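Local coordinates for protein thiamine-monophosphate kinase (Stenotrophomonas maltophilia, PDB 6XEP) that probably catalyses the ATP-dependent, magnesium-requiring phosphorylation of thiamine monophosphate to thiamine diphosphate, the active form of vitamin B1, at residues T24-I30 against D122-I126; R152-A156 against H234-S239; A218-V224 against Y276-A282. All coordinates share one frame; numbering follows the deposited sequence. Where two conformers were deposited one is given.

Contact 3 is the most buried of the three and the largest by area, a backbone ladder joining two neighbouring strands of the C-terminal sheet. Contact 2 sits about 10 Å from it, centre to centre, and touches it: R152 hands its carbonyl to the amide of A221, and I235 of helix 228-239 packs on V222. Contact 2 is only partly buried and of mixed chemistry, one serine hydroxyl inside and a salt-bridge network toward the second subunit. Contact 1, buried but peripheral, belongs to the N-terminal part of the chain, its nearest atoms about 14 Å from contact 3 and 17 Å from contact 2. There a sodium-bound loop meets strand 124-132 through a few apolar groups and one arginine.

Contact 1 of 3, residues T24-I30 against D122-I126; sequences TLERDDI and DIALI. With NA (sodium ion), chain D.
I30 and R27 both turn toward strand 124-132, and A124 receives the two of them on its single methyl. The CD1 of I30 lies 3.5 Å from A124 CB, while R27 NH1 reaches the same CB at 3.6 Å. Further along the strand the side chains of I30 and I126 cross at a slant, with I30 CD1 3.7 Å from I126 CG2. The CG2 branch of I126 makes the contact, while the CG1 branch leads away. The delta methyl of I30 also rides over one face of the R27 guanidinium, 3.8 Å above its plane and toward the rim. Bends at chi2 and chi3 fold the arginine back onto its own loop, where NE and NH2 grip D29 side-on. Both bonds are nearly straight (174° and 176°) and use the syn lone pairs of the carboxylate, so the guanidinium is fixed in rotation. Two consecutive type I turns, T24-R27 and R27-I30, which share R27, shape this loop between helix 17-24 and strand 30-31, and they bring the carbonyl oxygens of T24, R27 and I30 round a sodium ion; I30 O stands 2.3 Å from the metal. Across the contact R27 NH1 adds a weak bond to D122 O, bent to 117°. A91 O and W92 NE1, both of strand 89-99, the parallel neighbour of 124-132, bond to R27 NH2 and D29 OD2 respectively.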
loop_
_atom_site.group_PDB
_atom_site.type_symbol
_atom_site.label_atom_id
_atom_site.label_comp_id
_atom_site.label_asym_id
_atom_site.label_seq_id
_atom_site.Cartn_x
_atom_site.Cartn_y
_atom_site.Cartn_z
ATOM N N THR A 24 6.757 -17.125 5.432
ATOM C CA THR A 24 7.916 -16.860 4.583
ATOM C C THR A 24 8.975 -17.957 4.684
ATOM O O THR A 24 9.787 -18.112 3.765
ATOM C CB THR A 24 8.535 -15.508 4.939
ATOM O OG1 THR A 24 8.983 -15.535 6.301
ATOM C CG2 THR A 24 7.528 -14.382 4.738
ATOM N N LEU A 25 8.991 -18.730 5.779
ATOM C CA LEU A 25 9.967 -19.805 5.899
ATOM C C LEU A 25 9.771 -20.850 4.808
ATOM O O LEU A 25 10.736 -21.486 4.382
ATOM C CB LEU A 25 9.872 -20.446 7.290
ATOM C CG LEU A 25 10.998 -21.389 7.715
ATOM C CD1 LEU A 25 12.321 -20.650 7.781
ATOM C CD2 LEU A 25 10.692 -22.070 9.058
ATOM N N GLU A 26 8.538 -21.019 4.323
ATOM C CA GLU A 26 8.231 -22.032 3.322
ATOM C C GLU A 26 8.165 -21.469 1.906
ATOM O O GLU A 26 7.635 -22.135 1.011
ATOM C CB GLU A 26 6.908 -22.731 3.662
ATOM C CG GLU A 26 6.810 -23.296 5.088
ATOM C CD GLU A 26 7.902 -24.308 5.434
ATOM O OE1 GLU A 26 8.494 -24.917 4.516
ATOM O OE2 GLU A 26 8.168 -24.496 6.644
ATOM N N ARG A 27 8.675 -20.258 1.685
ATOM C CA ARG A 27 8.648 -19.597 0.381
ATOM C C ARG A 27 10.088 -19.342 -0.037
ATOM O O ARG A 27 10.786 -18.552 0.605
ATOM C CB ARG A 27 7.864 -18.290 0.464
ATOM C CG ARG A 27 6.368 -18.474 0.604
ATOM C CD ARG A 27 5.756 -18.775 -0.755
ATOM N NE ARG A 27 5.911 -17.640 -1.654
ATOM C CZ ARG A 27 4.956 -16.751 -1.897
ATOM N NH1 ARG A 27 3.766 -16.861 -1.308
ATOM N NH2 ARG A 27 5.196 -15.744 -2.725
ATOM N N ASP A 28 10.550 -19.994 -1.109
ATOM C CA ASP A 28 11.933 -19.801 -1.531
ATOM C C ASP A 28 12.175 -18.445 -2.192
ATOM O O ASP A 28 13.336 -18.082 -2.410
ATOM C CB ASP A 28 12.358 -20.921 -2.486
ATOM C CG ASP A 28 12.400 -22.283 -1.815
ATOM O OD1 ASP A 28 12.245 -22.364 -0.576
ATOM O OD2 ASP A 28 12.594 -23.279 -2.543
ATOM N N ASP A 29 11.120 -17.691 -2.517
ATOM C CA ASP A 29 11.247 -16.378 -3.148
ATOM C C ASP A 29 11.217 -15.234 -2.140
ATOM O O ASP A 29 11.196 -14.066 -2.539
ATOM C CB ASP A 29 10.132 -16.164 -4.179
ATOM C CG ASP A 29 8.749 -16.311 -3.574
ATOM O OD1 ASP A 29 8.541 -17.277 -2.806
ATOM O OD2 ASP A 29 7.879 -15.471 -3.868
ATOM N N ILE A 30 11.203 -15.539 -0.846
ATOM C CA ILE A 30 11.123 -14.528 0.201
ATOM C C ILE A 30 12.216 -14.818 1.214
ATOM O O ILE A 30 12.247 -15.905 1.804
ATOM C CB ILE A 30 9.761 -14.535 0.898
ATOM C CG1 ILE A 30 8.625 -14.441 -0.127
ATOM C CG2 ILE A 30 9.700 -13.439 1.959
ATOM C CD1 ILE A 30 7.277 -14.494 0.484
ATOM N N ASP A 122 -1.819 -18.663 -1.646
ATOM C CA ASP A 122 -0.363 -18.595 -1.564
ATOM C C ASP A 122 0.141 -17.172 -1.778
ATOM O O ASP A 122 1.136 -16.943 -2.464
ATOM C CB ASP A 122 0.287 -19.560 -2.555
ATOM C CG ASP A 122 0.078 -21.016 -2.171
ATOM O OD1 ASP A 122 -0.064 -21.304 -0.968
ATOM O OD2 ASP A 122 0.059 -21.875 -3.071
ATOM N N ILE A 123 -0.553 -16.200 -1.191
ATOM C CA ILE A 123 -0.048 -14.830 -1.182
ATOM C C ILE A 123 0.517 -14.556 0.207
ATOM O O ILE A 123 -0.113 -14.881 1.222
ATOM C CB ILE A 123 -1.124 -13.802 -1.593
ATOM C CG1 ILE A 123 -0.482 -12.411 -1.741
ATOM C CG2 ILE A 123 -2.294 -13.749 -0.596
ATOM C CD1 ILE A 123 -1.438 -11.284 -2.268
ATOM N N ALA A 124 1.730 -14.020 0.259
ATOM C CA ALA A 124 2.465 -13.877 1.510
ATOM C C ALA A 124 2.488 -12.416 1.938
ATOM O O ALA A 124 2.952 -11.552 1.187
ATOM C CB ALA A 124 3.887 -14.413 1.364
ATOM N N LEU A 125 2.002 -12.143 3.155
ATOM C CA LEU A 125 2.179 -10.827 3.759
ATOM C C LEU A 125 3.660 -10.634 4.075
ATOM O O LEU A 125 4.238 -11.435 4.813
ATOM C CB LEU A 125 1.328 -10.717 5.026
ATOM C CG LEU A 125 1.400 -9.423 5.842
ATOM C CD1 LEU A 125 0.983 -8.191 5.024
ATOM C CD2 LEU A 125 0.494 -9.553 7.065
ATOM N N ILE A 126 4.297 -9.600 3.519
ATOM C CA ILE A 126 5.737 -9.445 3.703
ATOM C C ILE A 126 6.130 -8.120 4.336
ATOM O O ILE A 126 7.325 -7.881 4.532
ATOM C CB ILE A 126 6.519 -9.668 2.385
ATOM C CG1 ILE A 126 5.934 -8.863 1.206
ATOM C CG2 ILE A 126 6.569 -11.182 2.048
ATOM C CD1 ILE A 126 6.221 -7.378 1.240
HETATM NA NA NA D . 11.924 -17.987 2.653
HETATM O O HOH W 1 12.774 -16.851 5.071
#

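Contact 2 of 3, residues R152-A156 against H234-S239; sequences RRDRA and HIAARS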
loop_
_atom_site.group_PDB
_atom_site.type_symbol
_atom_site.label_atom_id
_atom_site.label_comp_id
_atom_site.label_asym_id
_atom_site.label_seq_id
_atom_site.Cartn_x
_atom_site.Cartn_y
_atom_site.Cartn_z
ATOM N N ARG A 152 -7.278 -8.608 -20.056
ATOM C CA ARG A 152 -7.509 -7.191 -20.309
ATOM C C ARG A 152 -8.996 -6.940 -20.499
ATOM O O ARG A 152 -9.770 -7.861 -20.762
ATOM C CB ARG A 152 -6.741 -6.713 -21.548
ATOM C CG ARG A 152 -5.221 -6.762 -21.394
ATOM C CD ARG A 152 -4.557 -6.363 -22.696
ATOM N NE ARG A 152 -4.942 -5.013 -23.108
ATOM C CZ ARG A 152 -4.297 -3.900 -22.758
ATOM N NH1 ARG A 152 -3.228 -3.957 -21.971
ATOM N NH2 ARG A 152 -4.719 -2.716 -23.196
ATOM N N ARG A 153 -9.387 -5.673 -20.348
ATOM C CA ARG A 153 -10.774 -5.258 -20.526
ATOM C C ARG A 153 -11.108 -4.839 -21.949
ATOM O O ARG A 153 -12.293 -4.666 -22.263
ATOM C CB ARG A 153 -11.098 -4.089 -19.594
ATOM C CG ARG A 153 -10.907 -4.371 -18.111
ATOM C CD ARG A 153 -11.113 -3.108 -17.286
ATOM N NE ARG A 153 -11.007 -3.387 -15.852
ATOM C CZ ARG A 153 -11.287 -2.506 -14.899
ATOM N NH1 ARG A 153 -11.685 -1.284 -15.222
ATOM N NH2 ARG A 153 -11.172 -2.848 -13.618
ATOM N N ASP A 154 -10.108 -4.656 -22.813
ATOM C CA ASP A 154 -10.313 -3.986 -24.092
ATOM C C ASP A 154 -10.323 -4.943 -25.279
ATOM O O ASP A 154 -10.311 -4.491 -26.432
ATOM C CB ASP A 154 -9.248 -2.895 -24.296
ATOM C CG ASP A 154 -7.838 -3.456 -24.422
ATOM O OD1 ASP A 154 -7.606 -4.603 -24.009
ATOM O OD2 ASP A 154 -6.946 -2.747 -24.931
ATOM N N ARG A 155 -10.417 -6.251 -25.048
ATOM C CA ARG A 155 -10.259 -7.197 -26.143
ATOM C C ARG A 155 -11.501 -8.046 -26.391
ATOM O O ARG A 155 -11.405 -9.094 -27.034
ATOM C CB ARG A 155 -9.034 -8.080 -25.897
ATOM C CG ARG A 155 -7.744 -7.265 -25.968
ATOM C CD ARG A 155 -6.496 -8.113 -25.963
ATOM N NE ARG A 155 -5.314 -7.298 -26.239
ATOM C CZ ARG A 155 -4.080 -7.610 -25.853
ATOM N NH1 ARG A 155 -3.858 -8.718 -25.150
ATOM N NH2 ARG A 155 -3.071 -6.800 -26.152
ATOM N N ALA A 156 -12.668 -7.608 -25.935
ATOM C CA ALA A 156 -13.892 -8.299 -26.323
ATOM C C ALA A 156 -14.051 -8.236 -27.840
ATOM O O ALA A 156 -13.676 -7.250 -28.473
ATOM C CB ALA A 156 -15.099 -7.672 -25.629
ATOM N N HIS A 234 -17.180 -1.197 -18.431
ATOM C CA HIS A 234 -15.768 -0.997 -18.751
ATOM C C HIS A 234 -15.333 -1.875 -19.924
ATOM O O HIS A 234 -14.573 -1.426 -20.786
ATOM C CB HIS A 234 -14.885 -1.296 -17.536
ATOM C CG HIS A 234 -15.182 -0.448 -16.345
ATOM N ND1 HIS A 234 -15.499 0.888 -16.445
ATOM C CD2 HIS A 234 -15.211 -0.747 -15.024
ATOM C CE1 HIS A 234 -15.715 1.377 -15.235
ATOM N NE2 HIS A 234 -15.544 0.406 -14.355
ATOM N N ILE A 235 -15.793 -3.128 -19.980
ATOM C CA ILE A 235 -15.440 -3.957 -21.136
ATOM C C ILE A 235 -15.997 -3.352 -22.423
ATOM O O ILE A 235 -15.305 -3.261 -23.445
ATOM C CB ILE A 235 -15.924 -5.408 -20.950
ATOM C CG1 ILE A 235 -15.145 -6.094 -19.826
ATOM C CG2 ILE A 235 -15.713 -6.204 -22.243
ATOM C CD1 ILE A 235 -15.484 -7.575 -19.676
ATOM N N ALA A 236 -17.262 -2.940 -22.394
ATOM C CA ALA A 236 -17.895 -2.413 -23.598
ATOM C C ALA A 236 -17.170 -1.166 -24.090
ATOM O O ALA A 236 -16.876 -1.023 -25.289
ATOM C CB ALA A 236 -19.363 -2.103 -23.296
ATOM N N ALA A 237 -16.876 -0.244 -23.170
ATOM C CA ALA A 237 -16.217 1.003 -23.543
ATOM C C ALA A 237 -14.791 0.753 -24.028
ATOM O O ALA A 237 -14.405 1.208 -25.105
ATOM C CB ALA A 237 -16.227 1.965 -22.354
ATOM N N ARG A 238 -14.002 -0.004 -23.260
ATOM C CA ARG A 238 -12.610 -0.213 -23.640
ATOM C C ARG A 238 -12.484 -1.025 -24.923
ATOM O O ARG A 238 -11.556 -0.793 -25.704
ATOM C CB ARG A 238 -11.862 -0.890 -22.476
ATOM C CG ARG A 238 -11.867 -0.043 -21.201
ATOM C CD ARG A 238 -10.692 0.922 -21.159
ATOM N NE ARG A 238 -9.468 0.155 -20.955
ATOM C CZ ARG A 238 -8.553 -0.055 -21.894
ATOM N NH1 ARG A 238 -8.702 0.486 -23.091
ATOM N NH2 ARG A 238 -7.482 -0.792 -21.630
ATOM N N SER A 239 -13.413 -1.954 -25.180
ATOM C CA SER A 239 -13.374 -2.774 -26.384
ATOM C C SER A 239 -14.088 -2.133 -27.576
ATOM O O SER A 239 -14.013 -2.681 -28.675
ATOM C CB SER A 239 -13.994 -4.163 -26.114
ATOM O OG SER A 239 -13.319 -4.849 -25.048
HETATM O O HOH W 2 -7.073 -0.229 -25.503
HETATM O O HOH W 3 -13.231 -4.854 -29.891
#
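S239 OG is the polar atom on which the loop 152-156 converges. A156 N donates to it at 3.0 Å with an angle of 148°, and R153 O lies 3.0 Å from S239 OG, within reach as an acceptor for the hydroxyl. I235 CA adds a CH...O contact to that same carbonyl oxygen of R153, and A156 CB rests on I235 CG2 at 3.7 Å. The loop lies against the C-terminal part of helix 228-239, which packs on the outermost strand 220-224 of the C-terminal sheet through I235 and V222. R153, predicted to bind ATP, runs extended beside H234, its guanidinium 6° from parallel with the ring and NH1 3.6 Å from H234 CD2. Within the loop R152 grips D154 side-on with NE and NH2, a salt bridge that joins R238 in a network; the NH2 bond, 2.8 Å to D154 OD2, comes from above the carboxylate plane. R238, bent at chi2 and chi3, lays one guanidinium face over D154 CB, and a water bridges its NH1 to D154 OD2. The principal partner of R238 is D37 of the second subunit, and R152 also pairs with D36 of that subunit.

Contact 3 of 3, residues A218-V224 against Y276-A282; sequences AHAAVDV and YELCFTA
D223 and L278 form a non-hydrogen-bonded pair, and the aspartate can be followed outward from the strand. Its CB touches L278 CD2 at 3.7 Å and lies as far from E277 O. With chi1 at 80°, CG stands between the backbone N and the carbonyl carbon, and the carboxylate runs alongside Y276, pointing the same way. At its tip OD2 meets the edge of the Y276 ring, 4.0 Å from CD1, the two planes 47° apart. The same oxygen accepts a hydrogen bond from S81 on helix 68-85 and lies close to D82. The strands that carry D223 and L278, 220-224 and 277-282, run antiparallel, their directions 151° apart. The ladder alternates V222 N to C279 O and C279 N to V222 O, and closes with V224 N on E277 O, a nearly straight bond of 2.7 Å. Beyond it Y276 and E277 both face V224, a G1 beta bulge whose second bond, Y276 N to V224 O, is weak. On the opposite face of the sheet from D223, V224 CG2 packs on C279 CB at 3.7 Å, with helix 228-239 over that side. On the D223 face A221 CB meets F280 CB, and A218 CB reaches F280 CD2 at 3.8 Å. D223 stands next to last on strand 220-224, the outermost strand of the PurM-like C-terminal sheet within this chain. D223 and D82 are both predicted magnesium ligands, and two carboxylates held so near each other would probably favour a cation between them.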
loop_
_atom_site.group_PDB
_atom_site.type_symbol
_atom_site.label_atom_id
_atom_site.label_comp_id
_atom_site.label_asym_id
_atom_site.label_seq_id
_atom_site.Cartn_x
_atom_site.Cartn_y
_atom_site.Cartn_z
ATOM N N ALA A 218 -10.691 -17.091 -22.636
ATOM C CA ALA A 218 -11.468 -15.864 -22.707
ATOM C C ALA A 218 -10.744 -14.810 -23.532
ATOM O O ALA A 218 -9.540 -14.899 -23.773
ATOM C CB ALA A 218 -11.749 -15.313 -21.303
ATOM N N HIS A 219 -11.499 -13.805 -23.960
ATOM C CA HIS A 219 -10.961 -12.664 -24.692
ATOM C C HIS A 219 -10.761 -11.440 -23.817
ATOM O O HIS A 219 -9.778 -10.707 -23.991
ATOM C CB HIS A 219 -11.897 -12.295 -25.848
ATOM C CG HIS A 219 -11.837 -13.244 -27.003
ATOM N ND1 HIS A 219 -12.869 -13.377 -27.909
ATOM C CD2 HIS A 219 -10.862 -14.082 -27.420
ATOM C CE1 HIS A 219 -12.539 -14.275 -28.821
ATOM N NE2 HIS A 219 -11.320 -14.709 -28.556
ATOM N N ALA A 220 -11.694 -11.186 -22.904
ATOM C CA ALA A 220 -11.652 -10.020 -22.035
ATOM C C ALA A 220 -12.280 -10.397 -20.705
ATOM O O ALA A 220 -13.103 -11.313 -20.629
ATOM C CB ALA A 220 -12.381 -8.827 -22.659
ATOM N N ALA A 221 -11.887 -9.686 -19.655
ATOM C CA ALA A 221 -12.423 -9.976 -18.333
ATOM C C ALA A 221 -12.398 -8.717 -17.479
ATOM O O ALA A 221 -11.616 -7.797 -17.714
ATOM C CB ALA A 221 -11.622 -11.098 -17.636
ATOM N N VAL A 222 -13.244 -8.713 -16.451
ATOM C CA VAL A 222 -13.294 -7.627 -15.481
ATOM C C VAL A 222 -13.827 -8.231 -14.196
ATOM O O VAL A 222 -14.577 -9.203 -14.227
ATOM C CB VAL A 222 -14.183 -6.464 -16.001
ATOM C CG1 VAL A 222 -15.646 -6.915 -16.155
ATOM C CG2 VAL A 222 -14.100 -5.269 -15.078
ATOM N N ASP A 223 -13.438 -7.673 -13.051
ATOM C CA ASP A 223 -14.095 -8.156 -11.850
ATOM C C ASP A 223 -15.299 -7.279 -11.529
ATOM O O ASP A 223 -15.335 -6.083 -11.850
ATOM C CB ASP A 223 -13.130 -8.315 -10.666
ATOM C CG ASP A 223 -12.817 -7.042 -9.960
ATOM O OD1 ASP A 223 -12.720 -5.995 -10.634
ATOM O OD2 ASP A 223 -12.615 -7.125 -8.705
ATOM N N VAL A 224 -16.332 -7.918 -11.002
ATOM C CA VAL A 224 -17.612 -7.272 -10.748
ATOM C C VAL A 224 -17.611 -6.861 -9.283
ATOM O O VAL A 224 -17.811 -7.689 -8.391
ATOM C CB VAL A 224 -18.796 -8.184 -11.071
ATOM C CG1 VAL A 224 -20.103 -7.392 -10.899
ATOM C CG2 VAL A 224 -18.666 -8.706 -12.490
ATOM N N TYR A 276 -17.588 -9.282 -6.201
ATOM C CA TYR A 276 -16.243 -9.826 -6.408
ATOM C C TYR A 276 -16.310 -11.150 -7.174
ATOM O O TYR A 276 -15.615 -12.119 -6.872
ATOM C CB TYR A 276 -15.476 -9.922 -5.069
ATOM C CG TYR A 276 -15.305 -8.513 -4.533
ATOM C CD1 TYR A 276 -14.464 -7.626 -5.180
ATOM C CD2 TYR A 276 -16.051 -8.042 -3.443
ATOM C CE1 TYR A 276 -14.311 -6.310 -4.738
ATOM C CE2 TYR A 276 -15.905 -6.722 -2.991
ATOM C CZ TYR A 276 -15.034 -5.865 -3.648
ATOM O OH TYR A 276 -14.871 -4.550 -3.252
ATOM N N GLU A 277 -17.146 -11.163 -8.211
ATOM C CA GLU A 277 -17.184 -12.212 -9.217
ATOM C C GLU A 277 -16.399 -11.747 -10.436
ATOM O O GLU A 277 -15.980 -10.599 -10.509
ATOM C CB GLU A 277 -18.637 -12.547 -9.580
ATOM C CG GLU A 277 -19.416 -13.114 -8.395
ATOM C CD GLU A 277 -18.987 -14.542 -8.002
ATOM O OE1 GLU A 277 -18.050 -15.121 -8.613
ATOM O OE2 GLU A 277 -19.611 -15.108 -7.074
ATOM N N LEU A 278 -16.167 -12.655 -11.386
ATOM C CA LEU A 278 -15.474 -12.305 -12.625
ATOM C C LEU A 278 -16.460 -12.356 -13.782
ATOM O O LEU A 278 -17.184 -13.341 -13.931
ATOM C CB LEU A 278 -14.315 -13.265 -12.914
ATOM C CG LEU A 278 -13.062 -13.161 -12.058
ATOM C CD1 LEU A 278 -11.963 -14.071 -12.648
ATOM C CD2 LEU A 278 -12.587 -11.720 -12.007
ATOM N N CYS A 279 -16.480 -11.310 -14.599
ATOM C CA CYS A 279 -17.271 -11.285 -15.830
ATOM C C CYS A 279 -16.302 -11.318 -16.997
ATOM O O CYS A 279 -15.314 -10.569 -17.003
ATOM C CB CYS A 279 -18.159 -10.035 -15.887
ATOM S SG CYS A 279 -19.084 -9.856 -17.416
ATOM N N PHE A 280 -16.544 -12.208 -17.966
ATOM C CA PHE A 280 -15.618 -12.309 -19.089
ATOM C C PHE A 280 -16.372 -12.574 -20.381
ATOM O O PHE A 280 -17.554 -12.924 -20.381
ATOM C CB PHE A 280 -14.536 -13.384 -18.855
ATOM C CG PHE A 280 -15.072 -14.757 -18.571
ATOM C CD1 PHE A 280 -15.494 -15.100 -17.296
ATOM C CD2 PHE A 280 -15.110 -15.722 -19.577
ATOM C CE1 PHE A 280 -15.964 -16.374 -17.016
ATOM C CE2 PHE A 280 -15.578 -17.009 -19.314
ATOM C CZ PHE A 280 -16.008 -17.335 -18.019
ATOM N N THR A 281 -15.675 -12.374 -21.496
ATOM C CA THR A 281 -16.223 -12.690 -22.800
ATOM C C THR A 281 -15.343 -13.754 -23.445
ATOM O O THR A 281 -14.137 -13.837 -23.164
ATOM C CB THR A 281 -16.334 -11.434 -23.703
ATOM O OG1 THR A 281 -15.088 -11.173 -24.365
ATOM C CG2 THR A 281 -16.769 -10.204 -22.895
ATOM N N ALA A 282 -15.972 -14.589 -24.273
ATOM C CA ALA A 282 -15.307 -15.706 -24.928
ATOM C C ALA A 282 -15.978 -15.977 -26.267
ATOM O O ALA A 282 -17.176 -15.738 -26.440
ATOM C CB ALA A 282 -15.349 -16.985 -24.070
#